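PDB 5N6G: GTN Reductase, which binds FMN and 2-phenylacrylic acid and, as an ene-reductase of the Old Yellow Enzyme family, probably reduces activated carbon-carbon double bonds. Local coordinates for residues V101-H106 with A237-E242. Numbering follows the deposited sequence.
Sequences VGRISH and ANDIFE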
ATOM      1  N   VAL A 101      -5.707   3.735   8.244  1.00 11.61           N
ATOM      2  CA  VAL A 101      -4.529   3.985   9.071  1.00 12.46           C
ATOM      3  C   VAL A 101      -4.636   3.489  10.502  1.00 11.56           C
ATOM      4  O   VAL A 101      -3.612   3.441  11.198  1.00 11.99           O
ATOM      5  CB  VAL A 101      -4.195   5.480   9.177  1.00 12.46           C
ATOM      6  CG1 VAL A 101      -3.888   6.021   7.800  1.00 11.05           C
ATOM      7  CG2 VAL A 101      -5.323   6.265   9.831  1.00 13.53           C
ATOM      8  N   GLY A 102      -5.827   3.142  10.969  1.00 11.78           N
ATOM      9  CA  GLY A 102      -5.984   2.797  12.373  1.00 11.35           C
ATOM     10  C   GLY A 102      -5.482   3.885  13.295  1.00 11.95           C
ATOM     11  O   GLY A 102      -5.863   5.053  13.188  1.00 13.45           O
ATOM     12  N   ARG A 103      -4.613   3.512  14.242  1.00 11.51           N
ATOM     13  CA  ARG A 103      -4.183   4.455  15.267  1.00 12.28           C
ATOM     14  C   ARG A 103      -3.290   5.589  14.756  1.00 12.09           C
ATOM     15  O   ARG A 103      -3.015   6.517  15.526  1.00 13.14           O
ATOM     16  CB  ARG A 103      -3.443   3.722  16.382  1.00 13.23           C
ATOM     17  CG  ARG A 103      -2.068   3.196  15.985  1.00 11.97           C
ATOM     18  CD  ARG A 103      -1.459   2.416  17.146  1.00 14.80           C
ATOM     19  NE  ARG A 103      -0.099   1.969  16.840  1.00 13.16           N
ATOM     20  CZ  ARG A 103       0.822   1.697  17.757  1.00 15.35           C
ATOM     21  NH1 ARG A 103       0.572   1.786  19.060  1.00 16.18           N
ATOM     22  NH2 ARG A 103       2.036   1.319  17.368  1.00 16.67           N
ATOM     23  N   ILE A 104      -2.827   5.528  13.511  1.00 13.19           N
ATOM     24  CA  ILE A 104      -1.873   6.525  12.997  1.00 12.69           C
ATOM     25  C   ILE A 104      -2.702   7.650  12.391  1.00 14.44           C
ATOM     26  O   ILE A 104      -2.847   7.782  11.174  1.00 13.81           O
ATOM     27  CB  ILE A 104      -0.898   5.908  12.000  1.00 11.66           C
ATOM     28  CG1 ILE A 104      -0.225   4.665  12.603  1.00 13.72           C
ATOM     29  CG2 ILE A 104       0.130   6.915  11.596  1.00 13.09           C
ATOM     30  CD1 ILE A 104       0.608   4.930  13.864  1.00 15.83           C
ATOM     31  N   SER A 105      -3.259   8.488  13.263  1.00 13.63           N
ATOM     32  CA  SER A 105      -4.128   9.575  12.831  1.00 14.10           C
ATOM     33  C   SER A 105      -4.191  10.629  13.936  1.00 14.71           C
ATOM     34  O   SER A 105      -3.496  10.547  14.952  1.00 14.52           O
ATOM     35  CB  SER A 105      -5.512   9.032  12.460  1.00 13.54           C
ATOM     36  OG  SER A 105      -6.361  10.010  11.856  1.00 16.71           O
ATOM     37  N   HIS A 106      -5.022  11.638  13.706  1.00 14.75           N
ATOM     38  CA  HIS A 106      -5.181  12.762  14.610  1.00 14.78           C
ATOM     39  C   HIS A 106      -6.662  13.087  14.689  1.00 15.38           C
ATOM     40  O   HIS A 106      -7.395  12.885  13.724  1.00 15.70           O
ATOM     41  CB  HIS A 106      -4.383  13.970  14.105  1.00 18.94           C
ATOM     42  CG  HIS A 106      -4.303  15.100  15.083  1.00 21.09           C
ATOM     43  ND1 HIS A 106      -5.174  16.169  15.045  1.00 28.33           N
ATOM     44  CD2 HIS A 106      -3.442  15.350  16.102  1.00 21.69           C
ATOM     45  CE1 HIS A 106      -4.872  17.011  16.015  1.00 23.66           C
ATOM     46  NE2 HIS A 106      -3.816  16.545  16.659  1.00 25.36           N
ATOM     47  N   ALA A 237       8.044   0.603  10.890  1.00 14.41           N
ATOM     48  CA  ALA A 237       7.241   1.783  10.603  1.00 16.07           C
ATOM     49  C   ALA A 237       6.130   1.969  11.631  1.00 17.48           C
ATOM     50  O   ALA A 237       5.441   1.026  12.015  1.00 15.95           O
ATOM     51  CB  ALA A 237       6.631   1.647   9.206  1.00 19.49           C
ATOM     52  N   ASN A 238       5.919   3.226  12.017  1.00 13.80           N
ATOM     53  CA  ASN A 238       4.789   3.613  12.854  1.00 15.53           C
ATOM     54  C   ASN A 238       4.763   2.845  14.176  1.00 13.68           C
ATOM     55  O   ASN A 238       3.700   2.503  14.711  1.00 14.96           O
ATOM     56  CB  ASN A 238       3.489   3.495  12.068  1.00 16.31           C
ATOM     57  CG  ASN A 238       3.446   4.517  10.939  1.00 13.17           C
ATOM     58  OD1 ASN A 238       3.658   5.711  11.187  1.00 18.65           O
ATOM     59  ND2 ASN A 238       3.305   4.053   9.704  1.00 15.97           N
ATOM     60  N   ASP A 239       5.950   2.653  14.742  1.00 14.13           N
ATOM     61  CA  ASP A 239       6.132   2.272  16.141  1.00 14.21           C
ATOM     62  C   ASP A 239       5.683   0.845  16.447  1.00 15.66           C
ATOM     63  O   ASP A 239       5.405   0.532  17.610  1.00 20.20           O
ATOM     64  CB  ASP A 239       5.387   3.256  17.056  1.00 17.38           C
ATOM     65  CG  ASP A 239       5.937   3.307  18.452  1.00 23.93           C
ATOM     66  OD1 ASP A 239       7.146   3.047  18.637  1.00 26.29           O
ATOM     67  OD2 ASP A 239       5.155   3.653  19.390  1.00 23.46           O
ATOM     68  N   ILE A 240       5.635  -0.036  15.453  1.00 16.48           N
ATOM     69  CA  ILE A 240       5.074  -1.376  15.597  1.00 14.32           C
ATOM     70  C   ILE A 240       6.208  -2.377  15.784  1.00 16.72           C
ATOM     71  O   ILE A 240       7.356  -2.122  15.385  1.00 15.98           O
ATOM     72  CB  ILE A 240       4.182  -1.716  14.380  1.00 14.27           C
ATOM     73  CG1 ILE A 240       3.152  -2.767  14.744  1.00 16.07           C
ATOM     74  CG2 ILE A 240       5.010  -2.143  13.174  1.00 15.62           C
ATOM     75  CD1 ILE A 240       1.940  -2.730  13.846  1.00 18.09           C
ATOM     76  N   PHE A 241       5.915  -3.477  16.482  1.00 15.27           N
ATOM     77  CA  PHE A 241       6.923  -4.488  16.807  1.00 14.74           C
ATOM     78  C   PHE A 241       6.296  -5.876  16.816  1.00 18.00           C
ATOM     79  O   PHE A 241       5.205  -6.073  17.345  1.00 16.26           O
ATOM     80  CB  PHE A 241       7.585  -4.210  18.170  1.00 15.70           C
ATOM     81  CG  PHE A 241       8.495  -5.303  18.662  1.00 15.22           C
ATOM     82  CD1 PHE A 241       9.845  -5.331  18.319  1.00 20.17           C
ATOM     83  CD2 PHE A 241       8.014  -6.288  19.511  1.00 17.55           C
ATOM     84  CE1 PHE A 241      10.684  -6.356  18.801  1.00 18.80           C
ATOM     85  CE2 PHE A 241       8.839  -7.285  19.982  1.00 19.99           C
ATOM     86  CZ  PHE A 241      10.187  -7.310  19.616  1.00 18.73           C
ATOM     87  N   GLU A 242       7.006  -6.847  16.250  1.00 15.40           N
ATOM     88  CA  GLU A 242       6.604  -8.250  16.301  1.00 15.23           C
ATOM     89  C   GLU A 242       7.873  -9.067  16.499  1.00 17.63           C
ATOM     90  O   GLU A 242       8.791  -8.965  15.686  1.00 19.17           O
ATOM     91  CB  GLU A 242       5.898  -8.689  15.009  1.00 16.53           C
ATOM     92  CG  GLU A 242       5.724 -10.180  14.856  1.00 16.54           C
ATOM     93  CD  GLU A 242       4.914 -10.795  15.973  1.00 21.57           C
ATOM     94  OE1 GLU A 242       3.806 -10.268  16.232  1.00 21.57           O
ATOM     95  OE2 GLU A 242       5.392 -11.778  16.617  1.00 21.05           O
TER
HETATM   96  O   HOH W   1       1.262   1.307  14.350  1.00 14.11           O
HETATM   97  O   HOH W   2       3.663  -0.656  19.151  1.00 19.33           O
HETATM   98  O   HOH W   3       2.996   2.341  20.646  1.00 23.28           O
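At the edge of the 2-phenylacrylic acid pocket in this FMN-binding TIM barrel, Arg-103 and Ile-104 meet Asn-238 and Asp-239 across two loops that each follow a barrel strand. Arg-103 spans the gap, its chain extended from CG to NE, and brings its guanidinium end up to the backbone of Asn-238 and Asp-239. NH2 makes one weak, bent hydrogen bond to Asn-238 O (3.4 Å, N-H...O 136°). Water does most of the joining: one molecule accepts from Arg-103 NE at 2.9 Å and donates to Asn-238 O, a second links NH2 to Asp-239 O, and a third passes from NH1 to Asp-239 OD2. That carboxylate oxygen lies 4.4 Å from Arg-103 NH2, well out of the guanidinium plane, so the two charges probably attract without a direct bond. NH1 also donates to Ile-122 O, and Asp-239 OD2 accepts from the backbone N of Lys-125. Ile-104 crosses the Asn-238 side chain at a slant: its CD1 touches Asn-238 CB at 3.7 Å, while CG2, anti to the backbone N, sits 3.8 Å from Asn-238 OD1. Ser-126 OG and Asn-181 O hold the amide of Asn-238, whose side chain is about 5 Å from the bound acid. The contact thus ties the loop between strands 94-99 and 117-118 to the one between strand 227-231 and helix 245-256, with Ile-104 also resting on Gln-187 of helix 184-189.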